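Local atomic coordinates of aminotransferase, classes I and II (Silicibacter pomeroyi DSS-3, PDB entry 3H14), a protein that probably catalyses, with pyridoxal 5'-phosphate as cofactor, the transfer of an amino group from L-aspartate to 2-oxoglutarate, giving oxaloacetate and L-glutamate. Residues Q130-A134 with L135-P139; A341-G345 with L346-P350; A155-G159 with L160-G164. One frame throughout, in Å; residues are numbered along the deposited sequence. Where two conformers were deposited one is given.

Contact 1: Q130-A134 with L135-P139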
ATOM      1  N   GLN A 130       1.095 -13.609   0.872  1.00 19.31           N
ATOM      2  CA  GLN A 130       0.260 -14.503   0.109  1.00 18.75           C
ATOM      3  C   GLN A 130       0.742 -14.697  -1.331  1.00 17.72           C
ATOM      4  O   GLN A 130       0.728 -15.817  -1.838  1.00 16.48           O
ATOM      5  CB  GLN A 130      -1.218 -14.028   0.095  1.00 19.62           C
ATOM      6  CG  GLN A 130      -1.871 -13.828   1.485  1.00 22.16           C
ATOM      7  CD  GLN A 130      -1.893 -15.070   2.356  1.00 26.67           C
ATOM      8  OE1 GLN A 130      -1.945 -16.198   1.864  1.00 29.11           O
ATOM      9  NE2 GLN A 130      -1.859 -14.864   3.675  1.00 27.63           N
ATOM     10  N   ILE A 131       1.090 -13.609  -1.988  1.00 16.79           N
ATOM     11  CA  ILE A 131       1.642 -13.652  -3.366  1.00 17.38           C
ATOM     12  C   ILE A 131       2.957 -14.420  -3.377  1.00 16.96           C
ATOM     13  O   ILE A 131       3.175 -15.243  -4.245  1.00 18.05           O
ATOM     14  CB  ILE A 131       1.870 -12.257  -3.949  1.00 16.90           C
ATOM     15  CG1 ILE A 131       0.546 -11.542  -4.174  1.00 15.84           C
ATOM     16  CG2 ILE A 131       2.672 -12.312  -5.315  1.00 16.63           C
ATOM     17  CD1 ILE A 131       0.707 -10.030  -4.550  1.00 18.09           C
ATOM     18  N   LEU A 132       3.831 -14.174  -2.403  1.00 17.23           N
ATOM     19  CA  LEU A 132       5.067 -14.966  -2.302  1.00 17.17           C
ATOM     20  C   LEU A 132       4.824 -16.462  -2.170  1.00 18.59           C
ATOM     21  O   LEU A 132       5.376 -17.280  -2.916  1.00 15.66           O
ATOM     22  CB  LEU A 132       5.939 -14.441  -1.174  1.00 17.46           C
ATOM     23  CG  LEU A 132       6.642 -13.111  -1.458  1.00 16.21           C
ATOM     24  CD1 LEU A 132       7.064 -12.398  -0.149  1.00 15.46           C
ATOM     25  CD2 LEU A 132       7.882 -13.286  -2.367  1.00 15.82           C
ATOM     26  N   ARG A 133       3.913 -16.840  -1.278  1.00 19.16           N
ATOM     27  CA  ARG A 133       3.565 -18.244  -1.092  1.00 21.43           C
ATOM     28  C   ARG A 133       2.902 -18.851  -2.342  1.00 20.13           C
ATOM     29  O   ARG A 133       3.182 -20.009  -2.720  1.00 20.96           O
ATOM     30  CB  ARG A 133       2.581 -18.338   0.090  1.00 21.53           C
ATOM     31  CG  ARG A 133       2.402 -19.705   0.650  1.00 27.24           C
ATOM     32  CD  ARG A 133       1.265 -19.777   1.733  1.00 28.58           C
ATOM     33  NE  ARG A 133       1.065 -21.160   2.191  1.00 36.18           N
ATOM     34  CZ  ARG A 133       0.458 -22.103   1.471  1.00 35.73           C
ATOM     35  NH1 ARG A 133      -0.046 -21.797   0.282  1.00 39.14           N
ATOM     36  NH2 ARG A 133       0.340 -23.340   1.949  1.00 35.33           N
ATOM     37  N   ALA A 134       2.000 -18.088  -2.948  1.00 19.59           N
ATOM     38  CA  ALA A 134       1.279 -18.502  -4.174  1.00 20.20           C
ATOM     39  C   ALA A 134       2.209 -18.831  -5.344  1.00 19.53           C
ATOM     40  O   ALA A 134       1.861 -19.636  -6.212  1.00 19.16           O
ATOM     41  CB  ALA A 134       0.295 -17.428  -4.607  1.00 19.92           C
ATOM     42  N   LEU A 135       3.374 -18.211  -5.332  1.00 18.94           N
ATOM     43  CA  LEU A 135       4.421 -18.426  -6.342  1.00 19.00           C
ATOM     44  C   LEU A 135       5.490 -19.474  -5.961  1.00 19.15           C
ATOM     45  O   LEU A 135       6.499 -19.663  -6.679  1.00 17.65           O
ATOM     46  CB  LEU A 135       5.099 -17.085  -6.608  1.00 19.74           C
ATOM     47  CG  LEU A 135       4.190 -16.096  -7.340  1.00 19.63           C
ATOM     48  CD1 LEU A 135       4.908 -14.716  -7.476  1.00 19.32           C
ATOM     49  CD2 LEU A 135       3.760 -16.592  -8.695  1.00 19.28           C
ATOM     50  N   GLY A 136       5.290 -20.151  -4.831  1.00 19.10           N
ATOM     51  CA  GLY A 136       6.250 -21.107  -4.320  1.00 18.13           C
ATOM     52  C   GLY A 136       7.470 -20.518  -3.668  1.00 17.99           C
ATOM     53  O   GLY A 136       8.513 -21.179  -3.546  1.00 19.27           O
ATOM     54  N   LEU A 137       7.375 -19.285  -3.220  1.00 18.12           N
ATOM     55  CA  LEU A 137       8.473 -18.651  -2.539  1.00 17.62           C
ATOM     56  C   LEU A 137       8.134 -18.660  -1.029  1.00 17.94           C
ATOM     57  O   LEU A 137       7.036 -19.053  -0.618  1.00 18.73           O
ATOM     58  CB  LEU A 137       8.681 -17.223  -3.051  1.00 17.62           C
ATOM     59  CG  LEU A 137       8.803 -17.068  -4.563  1.00 17.67           C
ATOM     60  CD1 LEU A 137       8.871 -15.603  -4.929  1.00 18.94           C
ATOM     61  CD2 LEU A 137      10.056 -17.899  -5.105  1.00 16.20           C
ATOM     62  N   VAL A 138       9.083 -18.218  -0.241  1.00 18.62           N
ATOM     63  CA  VAL A 138       9.007 -18.323   1.216  1.00 18.87           C
ATOM     64  C   VAL A 138       9.023 -16.941   1.861  1.00 17.84           C
ATOM     65  O   VAL A 138      10.082 -16.298   2.017  1.00 17.43           O
ATOM     66  CB  VAL A 138      10.128 -19.187   1.776  1.00 19.58           C
ATOM     67  CG1 VAL A 138      10.019 -19.224   3.333  1.00 21.42           C
ATOM     68  CG2 VAL A 138      10.095 -20.601   1.155  1.00 19.97           C
ATOM     69  N   PRO A 139       7.838 -16.460   2.274  1.00 17.64           N
ATOM     70  CA  PRO A 139       7.845 -15.177   2.947  1.00 18.02           C
ATOM     71  C   PRO A 139       8.410 -15.341   4.356  1.00 18.00           C
ATOM     72  O   PRO A 139       8.175 -16.345   4.990  1.00 19.47           O
ATOM     73  CB  PRO A 139       6.363 -14.759   2.923  1.00 18.18           C
ATOM     74  CG  PRO A 139       5.606 -16.058   2.852  1.00 18.53           C
ATOM     75  CD  PRO A 139       6.497 -17.050   2.179  1.00 18.00           C
TER
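The carbonyl oxygen of L132 is gripped by the backbone N of L137 at 2.8 Å, and the N of L135 adds a weak bond to the same oxygen. With G136 N bonded to R133 O at 3.0 Å, the L137 bond completes a Schellman motif that ends helix 126-134. G136 is its C-prime residue, and its positive phi of 76° is a conformation glycine takes up readily. The geometry of the two bonds differs: L137 N comes in 31° from the carbonyl plane of L132, whereas G136 N stands above the carbonyl plane of R133. L135, the first residue to leave helical angles, still gives its N to I131 O.

Apolar side chains pack against one another across the turn. L132 and L137 cross at about a right angle, with L132 CD2 resting 3.6 Å from L137 CD1. The other methyl of L132, CD1, lies 3.9 Å from P139 CB, the two side chains sliding past each other in opposite directions. I131 and L135 run side by side; with CG2 anti to the backbone N, I131 sets that methyl beside CD1 of L135. F108 of helix 100-111 and V118 and I120 of strand 117-122 pack against this apolar side, placing the turn within the beta-alpha-beta unit 117-122, 126-134, 138-143. The R133 side chain leaves its CA away from the turn, and NH1 bonds S7 O. The chain also closes through a CA-H...O contact, R133 CA lying 3.6 Å from L137 O with an angle of 155° at the hydrogen.

Contact 2: A341-G345 with L346-P350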
ATOM      1  N   ALA A 341     -17.033   0.883  10.030  1.00 16.37           N
ATOM      2  CA  ALA A 341     -16.254  -0.281   9.585  1.00 16.92           C
ATOM      3  C   ALA A 341     -14.777   0.021   9.728  1.00 15.76           C
ATOM      4  O   ALA A 341     -14.340   1.019   9.273  1.00 15.88           O
ATOM      5  CB  ALA A 341     -16.574  -0.648   8.108  1.00 16.17           C
ATOM      6  N   VAL A 342     -14.072  -0.833  10.447  1.00 16.37           N
ATOM      7  CA  VAL A 342     -12.636  -0.717  10.648  1.00 16.84           C
ATOM      8  C   VAL A 342     -12.034  -2.092  10.424  1.00 16.53           C
ATOM      9  O   VAL A 342     -12.753  -3.090  10.422  1.00 17.10           O
ATOM     10  CB  VAL A 342     -12.290  -0.160  12.055  1.00 17.10           C
ATOM     11  CG1 VAL A 342     -13.018   1.194  12.285  1.00 17.15           C
ATOM     12  CG2 VAL A 342     -12.601  -1.169  13.132  1.00 14.62           C
ATOM     13  N   THR A 343     -10.711  -2.169  10.273  1.00 18.28           N
ATOM     14  CA  THR A 343     -10.056  -3.429   9.916  1.00 18.87           C
ATOM     15  C   THR A 343      -9.236  -4.003  11.064  1.00 18.57           C
ATOM     16  O   THR A 343      -8.334  -3.338  11.547  1.00 17.77           O
ATOM     17  CB  THR A 343      -9.066  -3.225   8.757  1.00 19.69           C
ATOM     18  OG1 THR A 343      -9.759  -2.626   7.639  1.00 25.45           O
ATOM     19  CG2 THR A 343      -8.478  -4.574   8.351  1.00 19.53           C
ATOM     20  N   PRO A 344      -9.499  -5.248  11.450  1.00 17.92           N
ATOM     21  CA  PRO A 344      -8.645  -5.829  12.468  1.00 18.76           C
ATOM     22  C   PRO A 344      -7.189  -5.947  11.988  1.00 19.44           C
ATOM     23  O   PRO A 344      -6.945  -6.111  10.787  1.00 19.30           O
ATOM     24  CB  PRO A 344      -9.223  -7.221  12.672  1.00 19.08           C
ATOM     25  CG  PRO A 344     -10.543  -7.206  12.080  1.00 18.05           C
ATOM     26  CD  PRO A 344     -10.590  -6.154  11.060  1.00 18.46           C
ATOM     27  N   GLY A 345      -6.245  -5.879  12.925  1.00 18.79           N
ATOM     28  CA  GLY A 345      -4.844  -5.956  12.606  1.00 19.64           C
ATOM     29  C   GLY A 345      -4.312  -7.305  12.149  1.00 19.71           C
ATOM     30  O   GLY A 345      -3.213  -7.349  11.589  1.00 20.29           O
ATOM     31  N   LEU A 346      -5.076  -8.391  12.351  1.00 20.61           N
ATOM     32  CA  LEU A 346      -4.580  -9.741  12.068  0.50 21.21           C
ATOM     33  C   LEU A 346      -4.074  -9.951  10.622  1.00 21.64           C
ATOM     34  O   LEU A 346      -3.074 -10.652  10.426  1.00 22.20           O
ATOM     35  CB  LEU A 346      -5.627 -10.798  12.410  0.50 21.75           C
ATOM     36  CG  LEU A 346      -5.914 -10.954  13.902  0.50 22.61           C
ATOM     37  CD1 LEU A 346      -7.159 -10.122  14.279  0.50 21.89           C
ATOM     38  CD2 LEU A 346      -6.099 -12.412  14.258  0.50 24.22           C
ATOM     39  N   ASP A 347      -4.726  -9.330   9.635  1.00 21.21           N
ATOM     40  CA  ASP A 347      -4.268  -9.431   8.216  1.00 21.58           C
ATOM     41  C   ASP A 347      -2.870  -8.876   8.007  1.00 20.72           C
ATOM     42  O   ASP A 347      -2.165  -9.322   7.095  1.00 21.91           O
ATOM     43  CB  ASP A 347      -5.196  -8.673   7.252  1.00 21.79           C
ATOM     44  CG  ASP A 347      -6.529  -9.396   6.974  1.00 24.14           C
ATOM     45  OD1 ASP A 347      -6.565 -10.677   6.958  1.00 25.70           O
ATOM     46  OD2 ASP A 347      -7.540  -8.652   6.753  1.00 21.27           O
ATOM     47  N   PHE A 348      -2.487  -7.868   8.803  1.00 20.02           N
ATOM     48  CA  PHE A 348      -1.202  -7.207   8.644  1.00 19.18           C
ATOM     49  C   PHE A 348      -0.108  -7.857   9.479  1.00 19.98           C
ATOM     50  O   PHE A 348       1.081  -7.837   9.080  1.00 18.98           O
ATOM     51  CB  PHE A 348      -1.303  -5.718   8.992  1.00 18.78           C
ATOM     52  CG  PHE A 348      -2.496  -5.065   8.386  1.00 18.34           C
ATOM     53  CD1 PHE A 348      -2.529  -4.800   7.012  1.00 18.43           C
ATOM     54  CD2 PHE A 348      -3.658  -4.828   9.151  1.00 18.36           C
ATOM     55  CE1 PHE A 348      -3.648  -4.245   6.422  1.00 19.08           C
ATOM     56  CE2 PHE A 348      -4.808  -4.275   8.549  1.00 17.08           C
ATOM     57  CZ  PHE A 348      -4.793  -3.991   7.189  1.00 18.55           C
ATOM     58  N   ASP A 349      -0.496  -8.415  10.621  1.00 18.97           N
ATOM     59  CA  ASP A 349       0.464  -8.945  11.597  1.00 19.89           C
ATOM     60  C   ASP A 349      -0.214 -10.116  12.286  1.00 21.07           C
ATOM     61  O   ASP A 349      -0.948  -9.942  13.262  1.00 22.32           O
ATOM     62  CB  ASP A 349       0.922  -7.851  12.569  1.00 19.70           C
ATOM     63  CG  ASP A 349       2.032  -8.311  13.503  1.00 19.43           C
ATOM     64  OD1 ASP A 349       2.162  -9.523  13.718  1.00 20.24           O
ATOM     65  OD2 ASP A 349       2.753  -7.449  14.039  1.00 19.10           O
ATOM     66  N   PRO A 350      -0.040 -11.328  11.732  1.00 21.88           N
ATOM     67  CA  PRO A 350      -0.667 -12.523  12.278  1.00 22.60           C
ATOM     68  C   PRO A 350      -0.299 -12.864  13.721  1.00 22.65           C
ATOM     69  O   PRO A 350      -1.085 -13.492  14.401  1.00 25.27           O
ATOM     70  CB  PRO A 350      -0.192 -13.637  11.308  1.00 23.05           C
ATOM     71  CG  PRO A 350       0.079 -12.919  10.039  1.00 23.50           C
ATOM     72  CD  PRO A 350       0.681 -11.625  10.484  1.00 22.88           C
TER
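The F348 ring is met obliquely by three groups of residues 343-345: the methyl of T343 and the carbonyl oxygens of P344 and G345. T343 crosses the phenylalanine at about a right angle, its CG2 lying 3.7 Å from F348 CE2 and almost as near CZ. P344 O sits 3.6 Å from the same CE2, and G345 O lies 3.5 Å from CD2 nearer the root of the ring. A chi1 of -46° keeps F348 CG beside its own backbone N, and the ring thus reaches back alongside residues 343-345. P173 and R358 also touch this side chain.

The turn that carries the ring back is fastened on G345 O, which accepts two backbone bonds. F348 N approaches from above the carbonyl plane at 2.9 Å, while D349 N, at 3.1 Å, comes nearly along the C=O axis. At the start of the turn, S327 of helix 327-338 touches both P344 and L346. D347 turns to other partners, its carboxylate taking the backbone N of I15 and V16.

Without the ring, as with an alanine at F348, the T343 methyl is likely to lose its aromatic partner and a gap to open beside the P344 carbonyl. This bend leads out of strand 340-344 of the four-stranded sheet, and R129 of helix 126-134 bonds the carbonyl oxygens of D347 and F348. Buried backbone polarity is thus met by N-H donors at G345 O and by the R129 guanidinium at the carbonyls of D347 and F348, while the ring supplies the apolar packing.

Contact 3: A155-G159 with L160-G164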
ATOM      1  N   ALA A 155      19.250  -4.970  11.672  1.00 22.38           N
ATOM      2  CA  ALA A 155      19.314  -5.993  12.715  1.00 22.08           C
ATOM      3  C   ALA A 155      18.200  -7.036  12.651  1.00 22.20           C
ATOM      4  O   ALA A 155      18.369  -8.163  13.108  1.00 22.76           O
ATOM      5  CB  ALA A 155      19.377  -5.311  14.162  1.00 22.67           C
ATOM      6  N   ASP A 156      17.048  -6.649  12.096  1.00 21.97           N
ATOM      7  CA  ASP A 156      15.930  -7.538  11.937  1.00 22.27           C
ATOM      8  C   ASP A 156      16.189  -8.699  10.975  1.00 22.04           C
ATOM      9  O   ASP A 156      15.516  -9.724  11.054  1.00 23.12           O
ATOM     10  CB  ASP A 156      14.707  -6.760  11.447  1.00 22.01           C
ATOM     11  CG  ASP A 156      14.082  -5.872  12.528  1.00 24.87           C
ATOM     12  OD1 ASP A 156      14.091  -6.259  13.736  1.00 24.19           O
ATOM     13  OD2 ASP A 156      13.556  -4.815  12.155  1.00 22.84           O
ATOM     14  N   PHE A 157      17.145  -8.546  10.059  1.00 21.97           N
ATOM     15  CA  PHE A 157      17.454  -9.635   9.126  1.00 21.95           C
ATOM     16  C   PHE A 157      18.947 -10.007   9.053  1.00 21.79           C
ATOM     17  O   PHE A 157      19.324 -10.862   8.283  1.00 21.26           O
ATOM     18  CB  PHE A 157      16.856  -9.356   7.740  1.00 21.66           C
ATOM     19  CG  PHE A 157      17.320  -8.082   7.111  1.00 22.14           C
ATOM     20  CD1 PHE A 157      18.456  -8.062   6.318  1.00 20.35           C
ATOM     21  CD2 PHE A 157      16.621  -6.896   7.294  1.00 20.75           C
ATOM     22  CE1 PHE A 157      18.882  -6.917   5.745  1.00 20.77           C
ATOM     23  CE2 PHE A 157      17.045  -5.736   6.710  1.00 21.70           C
ATOM     24  CZ  PHE A 157      18.186  -5.745   5.932  1.00 22.30           C
ATOM     25  N   ALA A 158      19.763  -9.445   9.932  1.00 21.90           N
ATOM     26  CA  ALA A 158      21.159  -9.842  10.037  1.00 21.53           C
ATOM     27  C   ALA A 158      21.336 -11.321  10.331  1.00 20.94           C
ATOM     28  O   ALA A 158      22.341 -11.919   9.932  1.00 20.67           O
ATOM     29  CB  ALA A 158      21.894  -8.952  11.100  1.00 21.74           C
ATOM     30  N   GLY A 159      20.357 -11.942  10.976  1.00 19.43           N
ATOM     31  CA  GLY A 159      20.449 -13.351  11.322  1.00 19.43           C
ATOM     32  C   GLY A 159      19.813 -14.307  10.341  1.00 19.21           C
ATOM     33  O   GLY A 159      19.784 -15.514  10.593  1.00 18.31           O
ATOM     34  N   LEU A 160      19.347 -13.758   9.208  1.00 20.07           N
ATOM     35  CA  LEU A 160      18.485 -14.460   8.290  1.00 19.35           C
ATOM     36  C   LEU A 160      19.106 -14.531   6.882  1.00 19.49           C
ATOM     37  O   LEU A 160      19.592 -13.539   6.360  1.00 19.17           O
ATOM     38  CB  LEU A 160      17.127 -13.735   8.197  1.00 19.67           C
ATOM     39  CG  LEU A 160      16.276 -13.634   9.481  1.00 20.50           C
ATOM     40  CD1 LEU A 160      14.951 -12.899   9.233  1.00 17.54           C
ATOM     41  CD2 LEU A 160      16.023 -14.998  10.061  1.00 22.57           C
ATOM     42  N   ASP A 161      18.998 -15.705   6.273  1.00 21.14           N
ATOM     43  CA  ASP A 161      19.493 -15.946   4.925  1.00 22.59           C
ATOM     44  C   ASP A 161      18.337 -15.622   4.034  1.00 22.33           C
ATOM     45  O   ASP A 161      17.375 -16.378   3.964  1.00 23.83           O
ATOM     46  CB  ASP A 161      19.904 -17.401   4.756  1.00 23.09           C
ATOM     47  CG  ASP A 161      20.430 -17.691   3.385  1.00 27.50           C
ATOM     48  OD1 ASP A 161      21.401 -17.011   2.988  1.00 31.98           O
ATOM     49  OD2 ASP A 161      19.860 -18.555   2.703  1.00 31.88           O
ATOM     50  N   LEU A 162      18.394 -14.454   3.422  1.00 21.71           N
ATOM     51  CA  LEU A 162      17.301 -13.972   2.592  1.00 20.67           C
ATOM     52  C   LEU A 162      17.795 -13.752   1.185  1.00 19.69           C
ATOM     53  O   LEU A 162      18.838 -13.138   0.971  1.00 20.67           O
ATOM     54  CB  LEU A 162      16.751 -12.636   3.109  1.00 20.08           C
ATOM     55  CG  LEU A 162      16.087 -12.576   4.486  1.00 18.58           C
ATOM     56  CD1 LEU A 162      15.685 -11.159   4.742  1.00 19.06           C
ATOM     57  CD2 LEU A 162      14.901 -13.526   4.540  1.00 17.80           C
ATOM     58  N   ALA A 163      16.965 -14.144   0.239  1.00 20.05           N
ATOM     59  CA  ALA A 163      17.203 -13.904  -1.198  1.00 19.42           C
ATOM     60  C   ALA A 163      16.747 -12.508  -1.601  1.00 19.78           C
ATOM     61  O   ALA A 163      17.266 -11.911  -2.555  1.00 20.40           O
ATOM     62  CB  ALA A 163      16.459 -14.995  -2.011  1.00 19.46           C
ATOM     63  N   GLY A 164      15.743 -11.978  -0.871  1.00 19.95           N
ATOM     64  CA  GLY A 164      15.242 -10.656  -1.098  1.00 19.23           C
ATOM     65  C   GLY A 164      14.678 -10.003   0.146  1.00 19.07           C
ATOM     66  O   GLY A 164      14.371 -10.689   1.160  1.00 17.71           O
TER
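A type I beta turn from F157 to L160 takes the chain off the short, weakly bonded helix around 155-157; L160 N closes the turn on F157 O at 3.0 Å. The NE2 of Q193 gives F157 O a further bond.

L160 folds back beside the turn: its CD1 lies 3.7 Å from D156 O and 4.3 Å from F157 CB, while CD2 lies against the G159 carbonyl. L162, two residues on, points toward the helix end and brings CD1 to 3.7 Å from F157 CB, oblique to the ring. With chi1 at 58°, F157 CG stands between its backbone N and carbonyl carbon, and the ring leads away from the two leucines to pack on L186 and A189 of helix 180-192. L160 and L162 in turn both touch V140 of strand 138-143. The turn therefore links helix 154-157 to the approach to strand 164-168, F157 packing on helix 180-192 and the two leucines on strand 138-143. Its chemistry is divided: A158 and G159 at the corner are exposed, the F157 ring is buried, and a backbone bond together with the Q193 amide satisfies the F157 carbonyl.

Contact 2 is the core member of the set, with nearly all its touching residues buried, whereas contacts 1 and 3 are partly buried and contact 3 has the most exposed residues. Contacts 1 and 3 serve the same seven-stranded sheet: the first turns into strand 138-143, and leucines of the third pack on that strand; their centres are 17 Å apart. Contact 2 leaves the four-stranded sheet, yet helix 126-134, which contact 1 ends, also reaches it. All three turn the chain through backbone bonds, but aliphatic packing dominates in contact 1, while in contacts 2 and 3 a phenylalanine joins the apolar side.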